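Local atomic coordinates of glutamine synthetase (PDB entry 5ZLI), a protein that belongs to the glutamine synthetase family, type I-beta, and assembles as a dodecamer of chains that each join a beta-grasp domain to a catalytic domain. Residues F142-I148 with K261-F265; S163-W168 with A225-G229; E302-L308 with V392-P398; N290-G294 with K361-F366; H40-S44 with G56-D60. The contacts are given in a common frame with arbitrary orientation. Residues are numbered along the deposited sequence.

Interaction 1 of 5, residues F142-I148 with K261-F265; sequences FFIFDSI and KTATF
This is an antiparallel strand pair in the large curled sheet of the catalytic domain. Strands 142-145 and 262-264 have extended beta angles and run at 160°, their axes 4.7 Å apart at closest. Phe-143/Thr-264 and Phe-145/Thr-262 are hydrogen-bonded pairs. Phe-143 N to Thr-264 O is 3.0 Å and Thr-264 N to Phe-143 O 3.1 Å. Phe-145 N to Thr-262 O is 2.8 Å and Thr-262 N to Phe-145 O 3.0 Å. Between them, Ile-144 and Ala-263 form a non-hydrogen-bonded pair, CA to CA 4.4 Å. Asp-146 breaks the strand at phi/psi -87/-37. It and Ser-147 both face Asp-162, a classic beta bulge leading into hairpin 147-162. Phe-143, Phe-145, Thr-262 and Thr-264 share one face. Tyr-479 of another copy of the protein, the third subunit, packs on Phe-145 and hydrogen-bonds Thr-262 OG1. Ile-144 and Ala-263 point to the other face, towards helices 200-212 and 238-258 respectively. Phe-142 CB sits over the face of the Phe-265 ring, 3.8 Å from the centroid, a CH-pi contact; chi1 p carries the Phe-142 ring away from 261-265. At the opposite end Asp-146 OD1 and Lys-261 NZ meet in a 3.0 Å salt bridge, both residues at chi1 m.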
# COMPACT_ATOMS: atom_id res chain seq x y z
N PHE B 142 -33.97 -20.00 13.54
CA PHE B 142 -32.52 -19.98 13.39
C PHE B 142 -32.09 -18.75 12.63
O PHE B 142 -32.89 -17.90 12.26
CB PHE B 142 -32.03 -21.21 12.67
CG PHE B 142 -32.59 -21.35 11.29
CD1 PHE B 142 -32.04 -20.65 10.23
CD2 PHE B 142 -33.64 -22.21 11.05
CE1 PHE B 142 -32.56 -20.79 8.96
CE2 PHE B 142 -34.14 -22.37 9.81
CZ PHE B 142 -33.60 -21.65 8.75
N PHE B 143 -30.79 -18.64 12.43
CA PHE B 143 -30.17 -17.51 11.77
C PHE B 143 -29.14 -18.04 10.80
O PHE B 143 -28.43 -19.01 11.08
CB PHE B 143 -29.45 -16.58 12.75
CG PHE B 143 -30.35 -15.65 13.49
CD1 PHE B 143 -30.66 -14.39 12.96
CD2 PHE B 143 -30.89 -16.01 14.71
CE1 PHE B 143 -31.50 -13.52 13.63
CE2 PHE B 143 -31.72 -15.15 15.40
CZ PHE B 143 -32.03 -13.90 14.87
N ILE B 144 -29.01 -17.37 9.68
CA ILE B 144 -27.98 -17.69 8.74
C ILE B 144 -27.13 -16.46 8.59
O ILE B 144 -27.60 -15.44 8.09
CB ILE B 144 -28.53 -18.15 7.40
CG1 ILE B 144 -29.25 -19.49 7.63
CG2 ILE B 144 -27.39 -18.14 6.35
CD1 ILE B 144 -29.53 -20.28 6.37
N PHE B 145 -25.92 -16.52 9.10
CA PHE B 145 -25.01 -15.40 9.05
C PHE B 145 -23.96 -15.59 7.95
O PHE B 145 -23.81 -16.67 7.37
CB PHE B 145 -24.39 -15.21 10.43
CG PHE B 145 -25.38 -14.75 11.51
CD1 PHE B 145 -26.18 -13.61 11.30
CD2 PHE B 145 -25.49 -15.44 12.71
CE1 PHE B 145 -27.06 -13.17 12.27
CE2 PHE B 145 -26.37 -15.00 13.70
CZ PHE B 145 -27.16 -13.87 13.48
N ASP B 146 -23.27 -14.50 7.62
CA ASP B 146 -22.11 -14.59 6.72
C ASP B 146 -20.83 -14.90 7.47
O ASP B 146 -19.97 -15.62 6.97
CB ASP B 146 -21.92 -13.29 5.92
CG ASP B 146 -23.10 -12.98 5.04
OD1 ASP B 146 -23.71 -13.95 4.54
OD2 ASP B 146 -23.41 -11.78 4.82
N SER B 147 -20.72 -14.33 8.67
CA SER B 147 -19.49 -14.37 9.43
C SER B 147 -19.79 -14.34 10.91
O SER B 147 -20.75 -13.71 11.37
CB SER B 147 -18.60 -13.18 9.06
OG SER B 147 -17.47 -13.08 9.92
N ILE B 148 -18.94 -15.00 11.67
CA ILE B 148 -18.96 -14.92 13.11
C ILE B 148 -17.50 -14.85 13.54
O ILE B 148 -16.66 -15.54 12.97
CB ILE B 148 -19.74 -16.10 13.74
CG1 ILE B 148 -19.42 -16.22 15.23
CG2 ILE B 148 -19.55 -17.34 12.92
CD1 ILE B 148 -19.83 -14.98 16.02
N LYS B 261 -21.89 -20.01 4.13
CA LYS B 261 -22.35 -19.24 5.28
C LYS B 261 -22.23 -20.02 6.60
O LYS B 261 -21.56 -21.05 6.68
CB LYS B 261 -23.81 -18.82 5.05
CG LYS B 261 -24.13 -18.40 3.61
CD LYS B 261 -24.96 -17.18 3.56
CE LYS B 261 -24.97 -16.57 2.18
NZ LYS B 261 -25.34 -15.15 2.38
N THR B 262 -22.86 -19.53 7.64
CA THR B 262 -22.73 -20.16 8.94
C THR B 262 -24.02 -19.94 9.69
O THR B 262 -24.50 -18.80 9.77
CB THR B 262 -21.53 -19.60 9.73
OG1 THR B 262 -21.65 -19.97 11.11
CG2 THR B 262 -21.41 -18.09 9.55
N ALA B 263 -24.60 -21.01 10.19
CA ALA B 263 -25.91 -20.98 10.83
C ALA B 263 -25.76 -21.03 12.34
O ALA B 263 -24.68 -21.27 12.86
CB ALA B 263 -26.75 -22.17 10.34
N THR B 264 -26.85 -20.76 13.04
CA THR B 264 -26.92 -20.95 14.49
C THR B 264 -28.37 -21.06 14.91
O THR B 264 -29.24 -20.40 14.33
CB THR B 264 -26.27 -19.82 15.33
OG1 THR B 264 -26.68 -19.93 16.72
CG2 THR B 264 -26.67 -18.48 14.84
N PHE B 265 -28.64 -21.93 15.89
CA PHE B 265 -29.93 -21.90 16.55
C PHE B 265 -29.88 -21.25 17.93
O PHE B 265 -30.87 -21.36 18.68
CB PHE B 265 -30.52 -23.28 16.64
CG PHE B 265 -30.87 -23.91 15.32
CD1 PHE B 265 -29.88 -24.39 14.49
CD2 PHE B 265 -32.18 -24.11 14.97
CE1 PHE B 265 -30.21 -25.02 13.33
CE2 PHE B 265 -32.50 -24.74 13.81
CZ PHE B 265 -31.54 -25.19 12.99

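Interaction 2 of 5, residues S163-W168 with A225-G229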
# COMPACT_ATOMS: atom_id res chain seq x y z
N SER B 163 -23.92 -10.07 8.51
CA SER B 163 -24.91 -10.49 7.54
C SER B 163 -25.07 -9.38 6.53
O SER B 163 -24.91 -8.20 6.86
CB SER B 163 -26.28 -10.76 8.18
OG SER B 163 -27.11 -11.44 7.25
N GLU B 164 -25.38 -9.77 5.29
CA GLU B 164 -25.59 -8.75 4.28
C GLU B 164 -26.84 -7.93 4.55
O GLU B 164 -26.91 -6.77 4.14
CB GLU B 164 -25.65 -9.37 2.91
CG GLU B 164 -25.49 -8.35 1.82
CD GLU B 164 -25.14 -9.00 0.53
OE1 GLU B 164 -25.57 -10.17 0.34
OE2 GLU B 164 -24.42 -8.36 -0.28
N GLU B 165 -27.81 -8.52 5.25
CA GLU B 165 -29.08 -7.88 5.55
C GLU B 165 -29.01 -6.94 6.75
O GLU B 165 -29.99 -6.26 7.04
CB GLU B 165 -30.12 -8.95 5.84
CG GLU B 165 -30.19 -10.07 4.80
CD GLU B 165 -31.47 -10.90 4.94
OE1 GLU B 165 -32.26 -10.61 5.86
OE2 GLU B 165 -31.69 -11.86 4.15
N GLY B 166 -27.90 -6.93 7.50
CA GLY B 166 -27.88 -6.24 8.77
C GLY B 166 -27.84 -4.73 8.60
O GLY B 166 -27.10 -4.19 7.78
N GLU B 167 -28.63 -4.04 9.43
CA GLU B 167 -28.61 -2.58 9.48
C GLU B 167 -27.19 -2.03 9.59
O GLU B 167 -26.89 -0.94 9.11
CB GLU B 167 -29.43 -2.07 10.66
CG GLU B 167 -30.94 -2.05 10.50
CD GLU B 167 -31.65 -1.33 11.67
OE1 GLU B 167 -31.00 -1.17 12.74
OE2 GLU B 167 -32.84 -0.92 11.54
N TRP B 168 -26.30 -2.78 10.25
CA TRP B 168 -24.91 -2.37 10.29
C TRP B 168 -24.23 -2.41 8.92
O TRP B 168 -23.11 -1.91 8.79
CB TRP B 168 -24.14 -3.28 11.25
CG TRP B 168 -24.19 -4.72 10.89
CD1 TRP B 168 -23.35 -5.37 10.04
CD2 TRP B 168 -25.12 -5.70 11.36
NE1 TRP B 168 -23.69 -6.69 9.95
CE2 TRP B 168 -24.78 -6.92 10.74
CE3 TRP B 168 -26.20 -5.66 12.24
CZ2 TRP B 168 -25.48 -8.09 10.98
CZ3 TRP B 168 -26.90 -6.83 12.48
CH2 TRP B 168 -26.53 -8.03 11.85
N ALA B 225 -36.44 -11.28 13.13
CA ALA B 225 -35.10 -10.71 13.18
C ALA B 225 -34.43 -10.78 11.81
O ALA B 225 -34.89 -11.44 10.88
CB ALA B 225 -34.25 -11.44 14.21
N GLN B 226 -33.29 -10.09 11.69
CA GLN B 226 -32.77 -9.72 10.38
C GLN B 226 -32.30 -10.92 9.56
O GLN B 226 -32.53 -10.96 8.35
CB GLN B 226 -31.66 -8.69 10.56
CG GLN B 226 -32.15 -7.50 11.33
CD GLN B 226 -31.13 -6.44 11.46
OE1 GLN B 226 -30.67 -5.87 10.48
NE2 GLN B 226 -30.73 -6.17 12.70
N ALA B 227 -31.60 -11.89 10.14
CA ALA B 227 -31.14 -13.03 9.33
C ALA B 227 -31.85 -14.32 9.71
O ALA B 227 -31.33 -15.42 9.53
CB ALA B 227 -29.63 -13.22 9.41
N GLN B 228 -33.06 -14.19 10.22
CA GLN B 228 -33.72 -15.26 10.93
C GLN B 228 -34.66 -16.00 9.97
O GLN B 228 -35.14 -15.45 8.97
CB GLN B 228 -34.50 -14.69 12.11
CG GLN B 228 -34.55 -15.64 13.27
CD GLN B 228 -35.39 -15.14 14.40
OE1 GLN B 228 -36.14 -14.17 14.25
NE2 GLN B 228 -35.32 -15.81 15.53
N GLY B 229 -34.92 -17.26 10.32
CA GLY B 229 -35.72 -18.13 9.47
C GLY B 229 -36.32 -19.22 10.32
O GLY B 229 -36.02 -19.35 11.51
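One backbone-to-side-chain hydrogen bond joins the two segments. Glu-167 N donates to Gln-226 OE1 at 2.9 Å. Gln-226 thus reaches the chain just after the type I turn Ser-163 to Gly-166. Glu-165 OE1 lies 2.5 Å from Gln-226 O, which is hydrogen-bonded to His-222 NE2. The other carboxylate oxygen of Glu-165, OE2, is hydrogen-bonded to Thr-198. Van der Waals contacts surround these. Gly-166 CA lies 3.3 Å from Gln-226 OE1, Trp-168 CZ3 is 3.9 Å from Gln-226 NE2, and Ser-163 OG is 3.8 Å from Ala-227 CB. Within 225-229, a type I turn from Ala-225 to Gln-228 is held by Ala-225 N to Gln-228 OE1, 3.1 Å. Ser-154 and Asn-155 of another copy of the protein, the third subunit, pack on Gln-226 and Trp-168. At this loop-to-sheet junction of the glutamine synthetase catalytic domain, a side-chain-to-backbone bond fastens the loop after strand 156-162 to the turn leading into strand 228-237, beside strand 133-145.

Interaction 3 of 5, residues E302-L308 with V392-P398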
# COMPACT_ATOMS: atom_id res chain seq x y z
N GLU B 302 -60.32 -30.72 30.61
CA GLU B 302 -59.82 -30.73 31.98
C GLU B 302 -58.46 -31.44 32.04
O GLU B 302 -57.52 -30.96 32.67
CB GLU B 302 -60.86 -31.41 32.89
CG GLU B 302 -60.36 -31.95 34.24
CD GLU B 302 -61.34 -32.96 34.88
OE1 GLU B 302 -62.50 -33.07 34.40
OE2 GLU B 302 -60.96 -33.64 35.87
N PHE B 303 -58.35 -32.56 31.33
CA PHE B 303 -57.09 -33.29 31.26
C PHE B 303 -55.95 -32.39 30.78
O PHE B 303 -54.87 -32.37 31.37
CB PHE B 303 -57.27 -34.49 30.33
CG PHE B 303 -56.05 -35.35 30.19
CD1 PHE B 303 -55.77 -36.32 31.14
CD2 PHE B 303 -55.20 -35.21 29.12
CE1 PHE B 303 -54.65 -37.13 31.03
CE2 PHE B 303 -54.07 -36.02 29.00
CZ PHE B 303 -53.80 -36.97 29.96
N ALA B 304 -56.19 -31.64 29.69
CA ALA B 304 -55.18 -30.71 29.17
C ALA B 304 -54.90 -29.57 30.13
O ALA B 304 -53.75 -29.14 30.27
CB ALA B 304 -55.60 -30.17 27.81
N LEU B 305 -55.94 -29.01 30.76
CA LEU B 305 -55.70 -27.88 31.65
C LEU B 305 -54.95 -28.29 32.89
O LEU B 305 -54.17 -27.50 33.44
CB LEU B 305 -57.02 -27.22 32.06
CG LEU B 305 -57.61 -26.24 31.07
CD1 LEU B 305 -59.09 -26.14 31.34
CD2 LEU B 305 -56.92 -24.92 31.25
N HIS B 306 -55.17 -29.53 33.36
CA HIS B 306 -54.35 -30.06 34.44
C HIS B 306 -52.93 -30.30 33.97
O HIS B 306 -51.97 -29.99 34.68
CB HIS B 306 -55.00 -31.33 35.01
CG HIS B 306 -56.24 -31.07 35.82
ND1 HIS B 306 -56.38 -29.97 36.65
CD2 HIS B 306 -57.41 -31.75 35.91
CE1 HIS B 306 -57.57 -30.00 37.22
NE2 HIS B 306 -58.21 -31.07 36.78
N PHE B 307 -52.77 -30.81 32.75
CA PHE B 307 -51.43 -30.88 32.16
C PHE B 307 -50.73 -29.51 32.20
O PHE B 307 -49.59 -29.39 32.67
CB PHE B 307 -51.55 -31.40 30.72
CG PHE B 307 -50.24 -31.64 30.06
CD1 PHE B 307 -49.49 -30.60 29.58
CD2 PHE B 307 -49.78 -32.92 29.89
CE1 PHE B 307 -48.32 -30.83 28.96
CE2 PHE B 307 -48.60 -33.16 29.26
CZ PHE B 307 -47.87 -32.12 28.80
N LEU B 308 -51.41 -28.46 31.72
CA LEU B 308 -50.82 -27.13 31.69
C LEU B 308 -50.46 -26.62 33.07
O LEU B 308 -49.43 -25.94 33.24
CB LEU B 308 -51.78 -26.16 31.01
CG LEU B 308 -51.43 -24.68 31.19
CD1 LEU B 308 -50.16 -24.41 30.44
CD2 LEU B 308 -52.56 -23.77 30.68
N VAL B 392 -51.61 -33.89 35.65
CA VAL B 392 -52.80 -34.73 35.54
C VAL B 392 -52.96 -35.61 36.77
O VAL B 392 -54.08 -35.81 37.28
CB VAL B 392 -52.74 -35.59 34.26
CG1 VAL B 392 -53.86 -36.61 34.25
CG2 VAL B 392 -52.80 -34.72 33.03
N LYS B 393 -51.85 -36.12 37.30
CA LYS B 393 -51.89 -36.92 38.52
C LYS B 393 -52.47 -36.10 39.66
O LYS B 393 -53.43 -36.51 40.30
CB LYS B 393 -50.48 -37.43 38.86
CG LYS B 393 -49.94 -38.48 37.85
CD LYS B 393 -48.44 -38.73 38.03
CE LYS B 393 -48.16 -39.67 39.19
NZ LYS B 393 -48.43 -41.11 38.86
N ASN B 394 -51.92 -34.90 39.88
CA ASN B 394 -52.30 -34.07 41.02
C ASN B 394 -53.39 -33.06 40.69
O ASN B 394 -53.57 -32.09 41.45
CB ASN B 394 -51.09 -33.36 41.60
CG ASN B 394 -50.04 -34.32 42.06
OD1 ASN B 394 -50.00 -35.47 41.60
ND2 ASN B 394 -49.20 -33.89 43.00
N LYS B 395 -54.09 -33.24 39.56
CA LYS B 395 -55.19 -32.38 39.14
C LYS B 395 -54.86 -30.90 39.37
O LYS B 395 -55.61 -30.17 40.01
CB LYS B 395 -56.45 -32.76 39.93
CG LYS B 395 -56.81 -34.25 39.95
CD LYS B 395 -57.53 -34.76 38.70
CE LYS B 395 -58.31 -36.04 39.01
NZ LYS B 395 -59.20 -36.48 37.91
N ILE B 396 -53.74 -30.46 38.82
CA ILE B 396 -53.24 -29.12 39.11
C ILE B 396 -53.97 -28.08 38.26
O ILE B 396 -53.99 -28.17 37.02
CB ILE B 396 -51.72 -29.02 38.89
CG1 ILE B 396 -50.97 -29.99 39.82
CG2 ILE B 396 -51.24 -27.60 39.18
CD1 ILE B 396 -49.45 -29.78 39.88
N ASP B 397 -54.53 -27.08 38.92
CA ASP B 397 -55.19 -25.95 38.27
C ASP B 397 -54.13 -25.00 37.70
O ASP B 397 -53.24 -24.58 38.44
CB ASP B 397 -56.08 -25.21 39.28
CG ASP B 397 -57.15 -24.34 38.63
OD1 ASP B 397 -58.34 -24.71 38.74
OD2 ASP B 397 -56.82 -23.31 38.01
N PRO B 398 -54.20 -24.64 36.42
CA PRO B 398 -53.21 -23.73 35.86
C PRO B 398 -53.47 -22.27 36.18
O PRO B 398 -52.70 -21.42 35.73
CB PRO B 398 -53.35 -23.98 34.35
CG PRO B 398 -54.78 -24.28 34.19
CD PRO B 398 -55.21 -25.03 35.43
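Segment 302-308 is regular helix, with backbone bonds such as His-306 N to Glu-302 O, 2.8 Å. Segment 392-398 begins with the last two residues of helix 377-393. Asn-394 leaves helical angles, Lys-395 takes positive phi and psi (43/54), and the chain then extends along helix 302-308. CA atoms come closest at His-306 and Ile-396, 4.9 Å apart. His-306 is central. Its ND1 donates to Ile-396 O at 3.0 Å with a nearly straight angle of 168°. His-306 CA adds a CA-H...O contact to the same oxygen at 3.2 Å. The imidazole face carries Lys-395 CB, 4.0 Å from its centroid, a CH-pi contact. Lys-395 NZ and Glu-302 OE2 form a long salt bridge of 3.9 Å. Apolar contacts lie on both sides of the histidine. Val-392 CG2 sits over the Phe-303 ring, 3.9 Å from the centroid, and Val-392 CG1 is 3.4 Å from Phe-303 CE1. Further along, Pro-398 CG meets Leu-305 CD2 at 3.7 Å, and Pro-398 CB meets Leu-308 CD2 at 3.8 Å. Tyr-344 of strand 341-346 touches both Leu-308 and Pro-398, while Phe-307 turns to strand 278-286. The arrangement is a helix C-terminal end and its exit loop laid against a second helix, which covers part of the catalytic-domain sheet.

Interaction 4 of 5, residues N290-G294 with K361-F366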
# COMPACT_ATOMS: atom_id res chain seq x y z
N ASN B 290 -57.96 -37.52 21.22
CA ASN B 290 -57.04 -36.47 21.62
C ASN B 290 -57.49 -35.97 22.98
O ASN B 290 -58.42 -35.17 23.07
CB ASN B 290 -57.02 -35.36 20.58
CG ASN B 290 -56.01 -34.28 20.91
OD1 ASN B 290 -55.59 -34.12 22.06
ND2 ASN B 290 -55.57 -33.54 19.90
N LEU B 291 -56.74 -36.33 24.02
CA LEU B 291 -57.20 -36.02 25.36
C LEU B 291 -57.13 -34.53 25.68
O LEU B 291 -57.68 -34.10 26.70
CB LEU B 291 -56.40 -36.79 26.42
CG LEU B 291 -56.70 -38.27 26.68
CD1 LEU B 291 -56.55 -39.08 25.43
CD2 LEU B 291 -55.81 -38.80 27.76
N PHE B 292 -56.52 -33.72 24.82
CA PHE B 292 -56.41 -32.30 25.10
C PHE B 292 -57.64 -31.54 24.68
O PHE B 292 -57.91 -30.47 25.21
CB PHE B 292 -55.18 -31.71 24.40
CG PHE B 292 -53.95 -31.76 25.23
CD1 PHE B 292 -53.74 -32.81 26.11
CD2 PHE B 292 -53.01 -30.75 25.16
CE1 PHE B 292 -52.61 -32.87 26.90
CE2 PHE B 292 -51.86 -30.80 25.95
CZ PHE B 292 -51.66 -31.87 26.82
N SER B 293 -58.40 -32.09 23.75
CA SER B 293 -59.63 -31.47 23.28
C SER B 293 -60.80 -31.82 24.19
O SER B 293 -61.03 -32.99 24.50
CB SER B 293 -59.91 -31.92 21.86
OG SER B 293 -60.13 -33.32 21.86
N GLY B 294 -61.55 -30.81 24.58
CA GLY B 294 -62.72 -31.01 25.38
C GLY B 294 -63.50 -29.72 25.33
O GLY B 294 -63.27 -28.89 24.44
N LYS B 361 -60.73 -30.43 17.13
CA LYS B 361 -60.56 -31.65 17.92
C LYS B 361 -59.22 -32.31 17.61
O LYS B 361 -58.36 -32.45 18.48
CB LYS B 361 -61.72 -32.62 17.65
CG LYS B 361 -61.87 -33.79 18.64
CD LYS B 361 -62.41 -33.29 19.98
CE LYS B 361 -63.37 -34.26 20.69
NZ LYS B 361 -63.76 -33.71 22.04
N ASN B 362 -59.04 -32.75 16.36
CA ASN B 362 -57.79 -33.40 15.97
C ASN B 362 -56.57 -32.54 16.24
O ASN B 362 -55.46 -33.07 16.33
CB ASN B 362 -57.82 -33.77 14.48
CG ASN B 362 -58.60 -35.03 14.21
OD1 ASN B 362 -58.88 -35.81 15.12
ND2 ASN B 362 -58.98 -35.24 12.95
N SER B 363 -56.74 -31.23 16.35
CA SER B 363 -55.60 -30.33 16.48
C SER B 363 -55.46 -29.69 17.84
O SER B 363 -54.52 -28.92 18.05
CB SER B 363 -55.69 -29.21 15.43
OG SER B 363 -56.64 -28.25 15.84
N ALA B 364 -56.35 -29.99 18.79
CA ALA B 364 -56.26 -29.33 20.08
C ALA B 364 -54.89 -29.57 20.68
O ALA B 364 -54.35 -30.68 20.60
CB ALA B 364 -57.36 -29.83 21.00
N ARG B 365 -54.29 -28.51 21.22
CA ARG B 365 -52.89 -28.56 21.61
C ARG B 365 -52.55 -27.28 22.34
O ARG B 365 -53.25 -26.27 22.22
CB ARG B 365 -51.97 -28.72 20.39
CG ARG B 365 -51.38 -27.40 19.94
CD ARG B 365 -51.07 -27.36 18.49
NE ARG B 365 -51.61 -26.15 17.88
CZ ARG B 365 -51.66 -25.95 16.57
NH1 ARG B 365 -51.20 -26.89 15.75
NH2 ARG B 365 -52.18 -24.82 16.07
N PHE B 366 -51.45 -27.32 23.07
CA PHE B 366 -50.81 -26.10 23.53
C PHE B 366 -49.56 -25.82 22.70
O PHE B 366 -49.05 -26.69 22.00
CB PHE B 366 -50.42 -26.20 25.00
CG PHE B 366 -51.57 -26.37 25.93
CD1 PHE B 366 -51.71 -27.52 26.67
CD2 PHE B 366 -52.48 -25.35 26.10
CE1 PHE B 366 -52.76 -27.66 27.57
CE2 PHE B 366 -53.55 -25.48 26.99
CZ PHE B 366 -53.69 -26.64 27.73
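Two type I beta turns, Lys-361 to Ala-364 and Asn-290 to Ser-293, pack together in the catalytic domain. The second also holds an Asx turn, with Asn-290 OD1 accepting from Phe-292 N at 2.9 Å. Lys-361 opens the other segment. Its aliphatic chain passes Ser-293, with CD 3.0 Å from Ser-293 OG, and its carbonyl O accepts the turn bond from Ala-364 N at 3.2 Å. Asn-362 brings its backbone O within 3.6 Å of Asn-290 ND2 while its CA-to-CB bond points away. Ser-363 continues the turn. Ala-364 makes the hydrogen bond between the segments: its O accepts from Asn-290 ND2 at 3.2 Å. Its CB lies 3.4 Å from Ser-293 CB. The CA-to-CB bond of Arg-365 points away, though its CA is 4.2 Å from Phe-292 CD2. Phe-366 starts strand 366-368, which pairs with strand 278-286. Helix 302-313 covers its ring and that of Phe-292. The two rings meet obliquely, planes at 63° and centroids 5.4 Å apart, and Phe-366 CD1 comes within 3.4 Å of Phe-292 CE2.

Interaction 5 of 5, residues H40-S44 with G56-D60; sequences HIAYS and GIPFD
Build 40-44 and 57-60 as extended strands that are not hydrogen-bonded neighbours. The short axes approach to 10.1 Å at 137°, and the nearest CA atoms, Ile-41 and Phe-59, are 8.8 Å apart. No hydrogen bond crosses. His-40 turns from 56-60 and its ND1 bonds Asp-28 OD1. Ile-41 points toward the other strand with chi1 and chi2 both t. This extended chain carries CD1 to 4.1 Å from Ile-57 CG2 and 4.4 Å from Pro-58 O. Ala-42 packs on Asp-28. Both strands belong to the mixed sheet of the beta-grasp domain: 38-44 pairs with 26-32, and 57-60 pairs with 74-81. They are not neighbours in it; Ile-41, Tyr-43 and Ile-57 meet across the gap, consistent with a curled sheet. Tyr-43 again points toward 56-60, with chi1 -95° and chi2 90°. Its ring edge receives Ile-57, CE1 to CG2 3.7 Å, and its OH lies 3.8 Å from Pro-58 CD. Ile-57 has chi1 m and chi2 p. Gly-56 precedes it at phi/psi 131/-172, where a CB would strike the preceding carbonyl O. Ala-42 and Tyr-43 also pair antiparallel with a strand of another copy of the protein, the second subunit, whose Val-219 packs on Ile-41 and Tyr-43. Ser-44 ends the segment, its OG hydrogen-bonded to Thr-217 OG1 of that second, neighbouring subunit.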
# COMPACT_ATOMS: atom_id res chain seq x y z
N HIS B 40 -20.68 -38.30 16.06
CA HIS B 40 -20.71 -39.42 15.12
C HIS B 40 -19.38 -40.17 15.11
O HIS B 40 -18.33 -39.68 15.53
CB HIS B 40 -21.07 -38.99 13.70
CG HIS B 40 -19.99 -38.22 13.00
ND1 HIS B 40 -19.54 -38.55 11.74
CD2 HIS B 40 -19.27 -37.14 13.38
CE1 HIS B 40 -18.60 -37.71 11.37
NE2 HIS B 40 -18.41 -36.84 12.35
N ILE B 41 -19.46 -41.39 14.58
CA ILE B 41 -18.34 -42.30 14.39
C ILE B 41 -18.70 -43.16 13.19
O ILE B 41 -19.74 -43.81 13.16
CB ILE B 41 -18.06 -43.14 15.65
CG1 ILE B 41 -17.21 -44.35 15.32
CG2 ILE B 41 -19.32 -43.53 16.32
CD1 ILE B 41 -16.83 -45.19 16.52
N ALA B 42 -17.86 -43.14 12.18
CA ALA B 42 -18.19 -43.78 10.92
C ALA B 42 -17.48 -45.12 10.86
O ALA B 42 -16.31 -45.24 11.24
CB ALA B 42 -17.80 -42.91 9.73
N TYR B 43 -18.20 -46.15 10.43
CA TYR B 43 -17.62 -47.46 10.18
C TYR B 43 -17.60 -47.70 8.69
O TYR B 43 -18.57 -47.41 7.99
CB TYR B 43 -18.38 -48.59 10.87
CG TYR B 43 -17.84 -49.01 12.23
CD1 TYR B 43 -18.28 -48.41 13.42
CD2 TYR B 43 -16.90 -50.04 12.33
CE1 TYR B 43 -17.79 -48.82 14.66
CE2 TYR B 43 -16.41 -50.45 13.56
CZ TYR B 43 -16.86 -49.84 14.72
OH TYR B 43 -16.35 -50.27 15.92
N SER B 44 -16.46 -48.17 8.20
CA SER B 44 -16.38 -48.61 6.83
C SER B 44 -17.36 -49.75 6.65
O SER B 44 -17.23 -50.79 7.31
CB SER B 44 -14.93 -49.07 6.54
OG SER B 44 -14.66 -49.33 5.17
N GLY B 56 -23.23 -53.91 19.89
CA GLY B 56 -23.10 -52.47 19.85
C GLY B 56 -21.73 -52.00 19.38
O GLY B 56 -20.91 -52.76 18.87
N ILE B 57 -21.52 -50.71 19.50
CA ILE B 57 -20.28 -50.10 19.06
C ILE B 57 -19.55 -49.54 20.27
O ILE B 57 -20.14 -48.77 21.04
CB ILE B 57 -20.52 -49.00 18.01
CG1 ILE B 57 -20.80 -49.63 16.65
CG2 ILE B 57 -19.33 -48.10 17.93
CD1 ILE B 57 -22.19 -50.13 16.49
N PRO B 58 -18.30 -49.94 20.51
CA PRO B 58 -17.56 -49.39 21.65
C PRO B 58 -17.15 -47.96 21.37
O PRO B 58 -16.93 -47.58 20.22
CB PRO B 58 -16.32 -50.28 21.74
CG PRO B 58 -16.19 -50.95 20.36
CD PRO B 58 -17.44 -50.69 19.57
N PHE B 59 -17.03 -47.16 22.43
CA PHE B 59 -16.47 -45.83 22.28
C PHE B 59 -15.97 -45.34 23.63
O PHE B 59 -16.13 -46.00 24.66
CB PHE B 59 -17.47 -44.84 21.67
CG PHE B 59 -18.55 -44.41 22.60
CD1 PHE B 59 -19.55 -45.28 22.97
CD2 PHE B 59 -18.59 -43.11 23.08
CE1 PHE B 59 -20.55 -44.87 23.82
CE2 PHE B 59 -19.60 -42.69 23.92
CZ PHE B 59 -20.57 -43.58 24.29
N ASP B 60 -15.38 -44.14 23.63
CA ASP B 60 -14.74 -43.56 24.81
C ASP B 60 -15.66 -42.54 25.46
O ASP B 60 -15.69 -41.37 25.08
CB ASP B 60 -13.39 -42.96 24.42
CG ASP B 60 -12.72 -42.21 25.56
OD1 ASP B 60 -11.58 -41.75 25.34
OD2 ASP B 60 -13.29 -42.12 26.68

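Interactions 1 to 4 lie in the catalytic domain and interaction 5 in the beta-grasp domain. Interactions 1 and 2 touch, centres 10 Å apart, in one sheet: Phe-142 O lies 2.9 Å from Gly-229 N, a probable hydrogen bond. Interactions 3 and 4 touch, centres 14 Å apart, and their segments alternate along the chain. Interactions 1 and 3 lie on opposite sides of the chain's centre, about 40 Å between centres. Interaction 5 is about 30 Å from interaction 1, centre to centre; both touch the second subunit. In glutamine synthetases the active site lies between the beta-grasp domain of one subunit and the catalytic domain of the next, so the interface at interaction 5 is probably near one.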